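Glycosyl hydrolases family 31 family protein (Aspergillus niger, PDB 6DRU) catalyses, as an alpha-xylosidase, the hydrolytic release of alpha-xylose from the non-reducing terminal glucose of xyloglucan oligosaccharides. Local coordinates at residues Phe375-Leu380 and Gln445-Gly450; Pro676-Tyr679 and Glu684-Ala687; Gln690-Pro695 and Pro702-Gly707. All coordinates share one frame; numbering follows the deposited sequence.

Contact 1 of 3, residues Phe375-Leu380 and Gln445-Gly450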
loop_
_atom_site.group_PDB
_atom_site.type_symbol
_atom_site.label_atom_id
_atom_site.label_comp_id
_atom_site.label_asym_id
_atom_site.label_seq_id
_atom_site.Cartn_x
_atom_site.Cartn_y
_atom_site.Cartn_z
ATOM N N PHE A 375 33.058 -5.464 -7.064
ATOM C CA PHE A 375 33.168 -6.918 -7.063
ATOM C C PHE A 375 33.159 -7.469 -8.480
ATOM O O PHE A 375 33.915 -8.396 -8.799
ATOM C CB PHE A 375 32.031 -7.526 -6.242
ATOM C CG PHE A 375 32.114 -9.023 -6.099
ATOM C CD1 PHE A 375 31.613 -9.862 -7.082
ATOM C CD2 PHE A 375 32.688 -9.588 -4.975
ATOM C CE1 PHE A 375 31.689 -11.233 -6.947
ATOM C CE2 PHE A 375 32.764 -10.958 -4.836
ATOM C CZ PHE A 375 32.265 -11.781 -5.824
ATOM N N LEU A 376 32.316 -6.908 -9.348
ATOM C CA LEU A 376 32.177 -7.461 -10.690
ATOM C C LEU A 376 33.381 -7.119 -11.558
ATOM O O LEU A 376 33.820 -7.945 -12.367
ATOM C CB LEU A 376 30.883 -6.957 -11.329
ATOM C CG LEU A 376 30.763 -7.066 -12.848
ATOM C CD1 LEU A 376 30.644 -8.519 -13.269
ATOM C CD2 LEU A 376 29.567 -6.266 -13.335
ATOM N N TRP A 377 33.947 -5.919 -11.393
ATOM C CA TRP A 377 35.142 -5.581 -12.156
ATOM C C TRP A 377 36.342 -6.397 -11.704
ATOM O O TRP A 377 37.197 -6.745 -12.526
ATOM C CB TRP A 377 35.458 -4.091 -12.048
ATOM C CG TRP A 377 36.635 -3.723 -12.886
ATOM C CD1 TRP A 377 37.855 -3.300 -12.451
ATOM C CD2 TRP A 377 36.716 -3.780 -14.316
ATOM N NE1 TRP A 377 38.688 -3.076 -13.521
ATOM C CE2 TRP A 377 38.012 -3.365 -14.676
ATOM C CE3 TRP A 377 35.815 -4.135 -15.325
ATOM C CZ2 TRP A 377 38.429 -3.292 -16.004
ATOM C CZ3 TRP A 377 36.232 -4.064 -16.641
ATOM C CH2 TRP A 377 37.527 -3.646 -16.969
ATOM N N SER A 378 36.430 -6.707 -10.409
ATOM C CA SER A 378 37.514 -7.557 -9.930
ATOM C C SER A 378 37.481 -8.923 -10.604
ATOM O O SER A 378 38.530 -9.555 -10.779
ATOM C CB SER A 378 37.433 -7.704 -8.412
ATOM O OG SER A 378 36.378 -8.576 -8.045
ATOM N N MET A 379 36.293 -9.392 -10.989
ATOM C CA MET A 379 36.182 -10.643 -11.730
ATOM C C MET A 379 36.549 -10.451 -13.197
ATOM O O MET A 379 37.301 -11.249 -13.766
ATOM C CB MET A 379 34.764 -11.204 -11.602
ATOM C CG MET A 379 34.388 -11.639 -10.196
ATOM S SD MET A 379 35.404 -12.995 -9.583
ATOM C CE MET A 379 36.292 -12.174 -8.264
ATOM N N LEU A 380 36.024 -9.394 -13.824
ATOM C CA LEU A 380 36.269 -9.175 -15.246
ATOM C C LEU A 380 37.734 -8.850 -15.519
ATOM O O LEU A 380 38.299 -9.305 -16.522
ATOM C CB LEU A 380 35.361 -8.064 -15.772
ATOM C CG LEU A 380 33.855 -8.317 -15.655
ATOM C CD1 LEU A 380 33.072 -7.295 -16.469
ATOM C CD2 LEU A 380 33.512 -9.732 -16.087
ATOM N N GLN A 445 28.116 2.089 -16.148
ATOM C CA GLN A 445 29.047 2.800 -15.280
ATOM C C GLN A 445 30.050 1.856 -14.629
ATOM O O GLN A 445 31.200 2.242 -14.392
ATOM C CB GLN A 445 28.262 3.572 -14.216
ATOM C CG GLN A 445 29.115 4.286 -13.181
ATOM C CD GLN A 445 28.296 4.818 -12.019
ATOM O OE1 GLN A 445 27.247 4.270 -11.679
ATOM N NE2 GLN A 445 28.774 5.892 -11.401
ATOM N N ALA A 446 29.640 0.619 -14.337
ATOM C CA ALA A 446 30.549 -0.329 -13.700
ATOM C C ALA A 446 31.779 -0.596 -14.561
ATOM O O ALA A 446 32.905 -0.625 -14.051
ATOM C CB ALA A 446 29.812 -1.633 -13.392
ATOM N N ILE A 447 31.590 -0.780 -15.870
ATOM C CA ILE A 447 32.735 -1.031 -16.744
ATOM C C ILE A 447 33.443 0.269 -17.093
ATOM O O ILE A 447 34.668 0.285 -17.263
ATOM C CB ILE A 447 32.308 -1.795 -18.008
ATOM C CG1 ILE A 447 31.752 -3.164 -17.640
ATOM C CG2 ILE A 447 33.471 -1.970 -18.959
ATOM C CD1 ILE A 447 30.269 -3.187 -17.613
ATOM N N GLU A 448 32.701 1.374 -17.198
ATOM C CA GLU A 448 33.343 2.661 -17.434
ATOM C C GLU A 448 34.331 2.978 -16.320
ATOM O O GLU A 448 35.456 3.420 -16.581
ATOM C CB GLU A 448 32.290 3.761 -17.551
ATOM C CG GLU A 448 32.868 5.156 -17.743
ATOM C CD GLU A 448 33.420 5.379 -19.141
ATOM O OE1 GLU A 448 33.148 4.547 -20.032
ATOM O OE2 GLU A 448 34.129 6.387 -19.347
ATOM N N GLU A 449 33.928 2.743 -15.068
ATOM C CA GLU A 449 34.837 2.945 -13.946
ATOM C C GLU A 449 36.030 2.001 -14.033
ATOM O O GLU A 449 37.162 2.389 -13.722
ATOM C CB GLU A 449 34.089 2.747 -12.626
ATOM C CG GLU A 449 33.046 3.816 -12.334
ATOM C CD GLU A 449 32.148 3.456 -11.161
ATOM O OE1 GLU A 449 32.031 2.253 -10.840
ATOM O OE2 GLU A 449 31.554 4.381 -10.565
ATOM N N GLY A 450 35.797 0.759 -14.463
ATOM C CA GLY A 450 36.897 -0.182 -14.603
ATOM C C GLY A 450 37.838 0.177 -15.736
ATOM O O GLY A 450 39.061 0.107 -15.584
#

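Contact 2 of 3, residues Pro676-Tyr679 and Glu684-Ala687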
loop_
_atom_site.group_PDB
_atom_site.type_symbol
_atom_site.label_atom_id
_atom_site.label_comp_id
_atom_site.label_asym_id
_atom_site.label_seq_id
_atom_site.Cartn_x
_atom_site.Cartn_y
_atom_site.Cartn_z
ATOM N N PRO A 676 22.908 18.907 -56.291
ATOM C CA PRO A 676 23.913 18.651 -55.253
ATOM C C PRO A 676 24.068 17.182 -54.886
ATOM O O PRO A 676 25.091 16.794 -54.314
ATOM C CB PRO A 676 23.398 19.469 -54.058
ATOM C CG PRO A 676 22.018 20.000 -54.465
ATOM C CD PRO A 676 21.612 19.286 -55.711
ATOM N N TRP A 677 23.074 16.360 -55.208
ATOM C CA TRP A 677 23.072 14.958 -54.805
ATOM C C TRP A 677 23.736 14.114 -55.887
ATOM O O TRP A 677 23.276 14.092 -57.034
ATOM C CB TRP A 677 21.648 14.470 -54.538
ATOM C CG TRP A 677 20.973 15.181 -53.405
ATOM C CD1 TRP A 677 19.953 16.082 -53.494
ATOM C CD2 TRP A 677 21.269 15.048 -52.009
ATOM N NE1 TRP A 677 19.597 16.519 -52.242
ATOM C CE2 TRP A 677 20.389 15.899 -51.312
ATOM C CE3 TRP A 677 22.194 14.291 -51.281
ATOM C CZ2 TRP A 677 20.406 16.015 -49.922
ATOM C CZ3 TRP A 677 22.208 14.405 -49.901
ATOM C CH2 TRP A 677 21.321 15.264 -49.237
ATOM N N THR A 678 24.804 13.414 -55.518
ATOM C CA THR A 678 25.527 12.525 -56.417
ATOM C C THR A 678 25.320 11.090 -55.958
ATOM O O THR A 678 25.655 10.747 -54.820
ATOM C CB THR A 678 27.018 12.860 -56.450
ATOM O OG1 THR A 678 27.197 14.225 -56.849
ATOM C CG2 THR A 678 27.750 11.946 -57.420
ATOM N N TYR A 679 24.764 10.261 -56.838
ATOM C CA TYR A 679 24.581 8.854 -56.515
ATOM C C TYR A 679 25.933 8.155 -56.441
ATOM O O TYR A 679 26.818 8.386 -57.269
ATOM C CB TYR A 679 23.683 8.183 -57.552
ATOM C CG TYR A 679 23.150 6.839 -57.116
ATOM C CD1 TYR A 679 22.394 6.715 -55.957
ATOM C CD2 TYR A 679 23.379 5.699 -57.873
ATOM C CE1 TYR A 679 21.901 5.491 -55.553
ATOM C CE2 TYR A 679 22.886 4.470 -57.480
ATOM C CZ TYR A 679 22.146 4.371 -56.319
ATOM O OH TYR A 679 21.653 3.149 -55.925
ATOM N N GLU A 684 26.024 9.909 -60.926
ATOM C CA GLU A 684 25.075 10.809 -61.559
ATOM C C GLU A 684 24.535 11.800 -60.538
ATOM O O GLU A 684 24.304 11.453 -59.375
ATOM C CB GLU A 684 23.925 10.020 -62.187
ATOM C CG GLU A 684 22.856 10.887 -62.834
ATOM C CD GLU A 684 21.961 10.112 -63.779
ATOM O OE1 GLU A 684 22.436 9.118 -64.371
ATOM O OE2 GLU A 684 20.782 10.496 -63.929
ATOM N N THR A 685 24.333 13.038 -60.978
ATOM C CA THR A 685 23.868 14.110 -60.112
ATOM C C THR A 685 22.377 14.335 -60.313
ATOM O O THR A 685 21.859 14.190 -61.425
ATOM C CB THR A 685 24.636 15.405 -60.379
ATOM O OG1 THR A 685 24.316 15.899 -61.686
ATOM C CG2 THR A 685 26.133 15.163 -60.280
ATOM N N TYR A 686 21.689 14.669 -59.223
ATOM C CA TYR A 686 20.256 14.917 -59.237
ATOM C C TYR A 686 19.956 16.208 -58.488
ATOM O O TYR A 686 20.732 16.654 -57.639
ATOM C CB TYR A 686 19.473 13.760 -58.599
ATOM C CG TYR A 686 19.705 12.408 -59.237
ATOM C CD1 TYR A 686 20.856 11.677 -58.968
ATOM C CD2 TYR A 686 18.763 11.854 -60.095
ATOM C CE1 TYR A 686 21.069 10.441 -59.546
ATOM C CE2 TYR A 686 18.967 10.617 -60.676
ATOM C CZ TYR A 686 20.121 9.914 -60.398
ATOM O OH TYR A 686 20.327 8.682 -60.975
ATOM N N ALA A 687 18.810 16.802 -58.806
ATOM C CA ALA A 687 18.365 18.012 -58.131
ATOM C C ALA A 687 17.527 17.657 -56.910
ATOM O O ALA A 687 16.817 16.648 -56.889
ATOM C CB ALA A 687 17.559 18.900 -59.078
#

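Contact 3 of 3, residues Gln690-Pro695 and Pro702-Gly707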
loop_
_atom_site.group_PDB
_atom_site.type_symbol
_atom_site.label_atom_id
_atom_site.label_comp_id
_atom_site.label_asym_id
_atom_site.label_seq_id
_atom_site.Cartn_x
_atom_site.Cartn_y
_atom_site.Cartn_z
ATOM N N GLN A 690 12.773 16.139 -54.817
ATOM C CA GLN A 690 11.998 15.199 -55.612
ATOM C C GLN A 690 12.355 13.777 -55.205
ATOM O O GLN A 690 13.375 13.532 -54.556
ATOM C CB GLN A 690 12.252 15.396 -57.108
ATOM C CG GLN A 690 13.724 15.571 -57.436
ATOM C CD GLN A 690 14.068 15.132 -58.841
ATOM O OE1 GLN A 690 13.203 14.689 -59.596
ATOM N NE2 GLN A 690 15.342 15.249 -59.199
ATOM N N VAL A 691 11.499 12.840 -55.601
ATOM C CA VAL A 691 11.744 11.416 -55.414
ATOM C C VAL A 691 12.317 10.854 -56.706
ATOM O O VAL A 691 11.743 11.047 -57.786
ATOM C CB VAL A 691 10.459 10.669 -55.018
ATOM C CG1 VAL A 691 10.706 9.165 -54.993
ATOM C CG2 VAL A 691 9.957 11.153 -53.670
ATOM N N VAL A 692 13.448 10.166 -56.602
ATOM C CA VAL A 692 14.115 9.584 -57.757
ATOM C C VAL A 692 14.204 8.077 -57.559
ATOM O O VAL A 692 14.333 7.584 -56.434
ATOM C CB VAL A 692 15.515 10.201 -57.983
ATOM C CG1 VAL A 692 15.413 11.713 -58.107
ATOM C CG2 VAL A 692 16.465 9.824 -56.856
ATOM N N LYS A 693 14.106 7.342 -58.664
ATOM C CA LYS A 693 14.233 5.889 -58.656
ATOM C C LYS A 693 15.609 5.530 -59.207
ATOM O O LYS A 693 15.856 5.654 -60.411
ATOM C CB LYS A 693 13.118 5.235 -59.471
ATOM C CG LYS A 693 11.759 5.265 -58.785
ATOM C CD LYS A 693 10.622 5.268 -59.799
ATOM C CE LYS A 693 9.302 5.681 -59.157
ATOM N NZ LYS A 693 9.307 7.117 -58.755
ATOM N N VAL A 694 16.499 5.088 -58.326
ATOM C CA VAL A 694 17.890 4.824 -58.685
ATOM C C VAL A 694 18.118 3.326 -58.852
ATOM O O VAL A 694 17.368 2.517 -58.286
ATOM C CB VAL A 694 18.843 5.424 -57.642
ATOM C CG1 VAL A 694 18.667 6.923 -57.596
ATOM C CG2 VAL A 694 18.573 4.814 -56.277
ATOM N N PRO A 695 19.124 2.915 -59.626
ATOM C CA PRO A 695 19.429 1.481 -59.758
ATOM C C PRO A 695 19.943 0.917 -58.443
ATOM O O PRO A 695 20.942 1.388 -57.894
ATOM C CB PRO A 695 20.508 1.449 -60.848
ATOM C CG PRO A 695 21.138 2.802 -60.788
ATOM C CD PRO A 695 20.026 3.747 -60.442
ATOM N N PRO A 702 21.332 2.066 -51.818
ATOM C CA PRO A 702 21.105 3.451 -52.256
ATOM C C PRO A 702 21.728 4.480 -51.325
ATOM O O PRO A 702 21.290 4.653 -50.184
ATOM C CB PRO A 702 19.575 3.562 -52.279
ATOM C CG PRO A 702 19.102 2.158 -52.478
ATOM C CD PRO A 702 20.080 1.297 -51.732
ATOM N N VAL A 703 22.766 5.157 -51.810
ATOM C CA VAL A 703 23.491 6.164 -51.043
ATOM C C VAL A 703 23.836 7.321 -51.971
ATOM O O VAL A 703 24.419 7.115 -53.040
ATOM C CB VAL A 703 24.773 5.591 -50.402
ATOM C CG1 VAL A 703 25.650 6.714 -49.862
ATOM C CG2 VAL A 703 24.429 4.608 -49.294
ATOM N N PHE A 704 23.465 8.533 -51.570
ATOM C CA PHE A 704 23.870 9.756 -52.244
ATOM C C PHE A 704 24.857 10.506 -51.361
ATOM O O PHE A 704 25.032 10.191 -50.181
ATOM C CB PHE A 704 22.661 10.645 -52.557
ATOM C CG PHE A 704 21.629 9.989 -53.424
ATOM C CD1 PHE A 704 20.716 9.098 -52.884
ATOM C CD2 PHE A 704 21.566 10.267 -54.778
ATOM C CE1 PHE A 704 19.764 8.495 -53.678
ATOM C CE2 PHE A 704 20.614 9.667 -55.575
ATOM C CZ PHE A 704 19.712 8.783 -55.021
ATOM N N HIS A 705 25.510 11.508 -51.938
ATOM C CA HIS A 705 26.448 12.297 -51.156
ATOM C C HIS A 705 26.475 13.731 -51.660
ATOM O O HIS A 705 26.341 13.981 -52.860
ATOM C CB HIS A 705 27.857 11.688 -51.185
ATOM C CG HIS A 705 28.541 11.783 -52.513
ATOM N ND1 HIS A 705 29.216 12.913 -52.924
ATOM C CD2 HIS A 705 28.668 10.882 -53.516
ATOM C CE1 HIS A 705 29.724 12.705 -54.126
ATOM N NE2 HIS A 705 29.406 11.481 -54.507
ATOM N N LEU A 706 26.638 14.663 -50.725
ATOM C CA LEU A 706 26.811 16.071 -51.039
ATOM C C LEU A 706 28.293 16.389 -51.171
ATOM O O LEU A 706 29.144 15.746 -50.547
ATOM C CB LEU A 706 26.180 16.950 -49.961
ATOM C CG LEU A 706 24.667 16.819 -49.790
ATOM C CD1 LEU A 706 24.198 17.519 -48.524
ATOM C CD2 LEU A 706 23.947 17.371 -51.008
ATOM N N GLY A 707 28.596 17.393 -51.988
ATOM C CA GLY A 707 29.978 17.707 -52.269
ATOM C C GLY A 707 30.645 16.579 -53.043
ATOM O O GLY A 707 30.001 15.676 -53.582
#

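Contact 1 of 3, residues Phe375-Leu380 and Gln445-Gly450
W377 swings its indole away from its own backbone N, with chi1 at -177°, and this extended setting carries the ring across to G450 on the neighbouring helix. I447 has its CG2 branch trans to the backbone N as well, which brings that methyl to the far end of the same indole. The pair is a clear case of an aromatic residue laid on a glycine where two helices cross. The axes of the two short segments pass 9.7 Å apart at a crossing angle of -59°. G450 CA sits over one face of the indole, 3.4 Å from W377 CE2, and makes a CH-pi contact with the five-membered ring, 16° off its normal. The glycine's carbonyl carbon follows above the rim of the six-membered ring, G450 C being 3.5 Å from W377 CZ2. I447 meets the indole obliquely, its CG2 being 4.2 Å from W377 CZ3. L380 CD1 adds a looser apolar touch to I447 CG1 at 4.5 Å.

Helices 370-385 and 439-455 precede and follow strand 391-394 in the TIM barrel, and W377, L380 and I447 all pack on F392 of that strand, which leads to active-site D395. A salt bridge from E449 to R373 adds a polar tie between the helices. Across the two segments themselves no hydrogen bond is made. Their adhesion therefore rests on dispersion and on the CH-pi contact, in which a CA flanked by two amides probably offers the indole face slightly polarised hydrogens.

Contact 2 of 3, residues Pro676-Tyr679 and Glu684-Ala687
Y686 and W677 are paired across a beta hairpin whose strands, 677-679 and 685-686, run antiparallel and are joined by a five-residue connection. They form a hydrogen-bonded pair, but an uneven one: Y686 N to W677 O is 2.8 Å, whereas W677 N to Y686 O is weak at 3.4 Å. W677 O is shared further, since T685 CA approaches it in a CA-H...O contact and the edge of the Y686 ring lies beside it, with the oxygen in the ring plane. Toward the turn the ladder is extended by Y679 N, which gives a fairly straight bond (167°) to E684 O, also 2.8 Å long.

Y679 is the third major participant. Its CB packs 4.0 Å from Y686 CE1, while its ring heads off, with chi1 at -165°, until OH reaches the carbonyl of P695. W677 likewise spends its polar atom outside the hairpin, NE1 bonding to P667 O. As directly paired residues, W677 and Y686 send their rings to the same face of the sheet, and both touch L666. On the other face the T678 and T685 side chains run alongside each other as a non-hydrogen-bonded pair, with T678 OG1 3.7 Å from T685 CG2.

Contact 3 of 3, residues Gln690-Pro695 and Pro702-Gly707
V694 and V692 meet the ring of F704 from the opposite direction, and apolar contact accounts for everything that passes between these two segments. F704 CZ is the point of convergence. V694 CG1 reaches it at the ring edge, near the ring plane, whereas V692 CG2 comes in obliquely at 3.9 Å. With chi1 of F704 at -59°, CG lies trans to the carbonyl carbon, and the ring projects out of its own strand with CZ leading, toward the two valines. V694 also uses its second methyl, CG2, which lies 4.3 Å from P702 CB.

Hydrogen bonding takes no part in joining the segments; the backbone bonds go to other neighbours: V692 and V694 bond to V664 and W662, V703 to W680 and P702 to S652. The contact is thus between sheets, in contrast to the bonding within a sheet, as befits the beta sandwich of a family 31 C-terminal domain.

Strand 690-695 pairs with strand 661-666 to make one layer, and strand 703-705 lies between 649-651 and 677-679 in the other. F704 spans the interface, touching V664 and L666 on the facing layer as well as Y679 and W677 on the adjoining strand.

In the fold
Followed from the N terminus, the chain makes the three contacts in series, and none nests in or crosses another. Contact 1 closes the longest loop, 64 residues, within the TIM barrel, and joins helices 370-385 and 439-455, which precede and follow strand 391-394 in the chain. Contact 2 then closes a tight hairpin, pairing neighbouring strands within one sheet of the C-terminal domain; contact 3 closes a six-residue loop and joins that sheet to the one formed by strands 661-666 and 690-695. Their centres lie about 6 Å apart, against about 49 and 46 Å from contact 1, across the chain's centre. Contacts 2 and 3 also touch: H705 N bonds to T678 O, and L706 packs on W677.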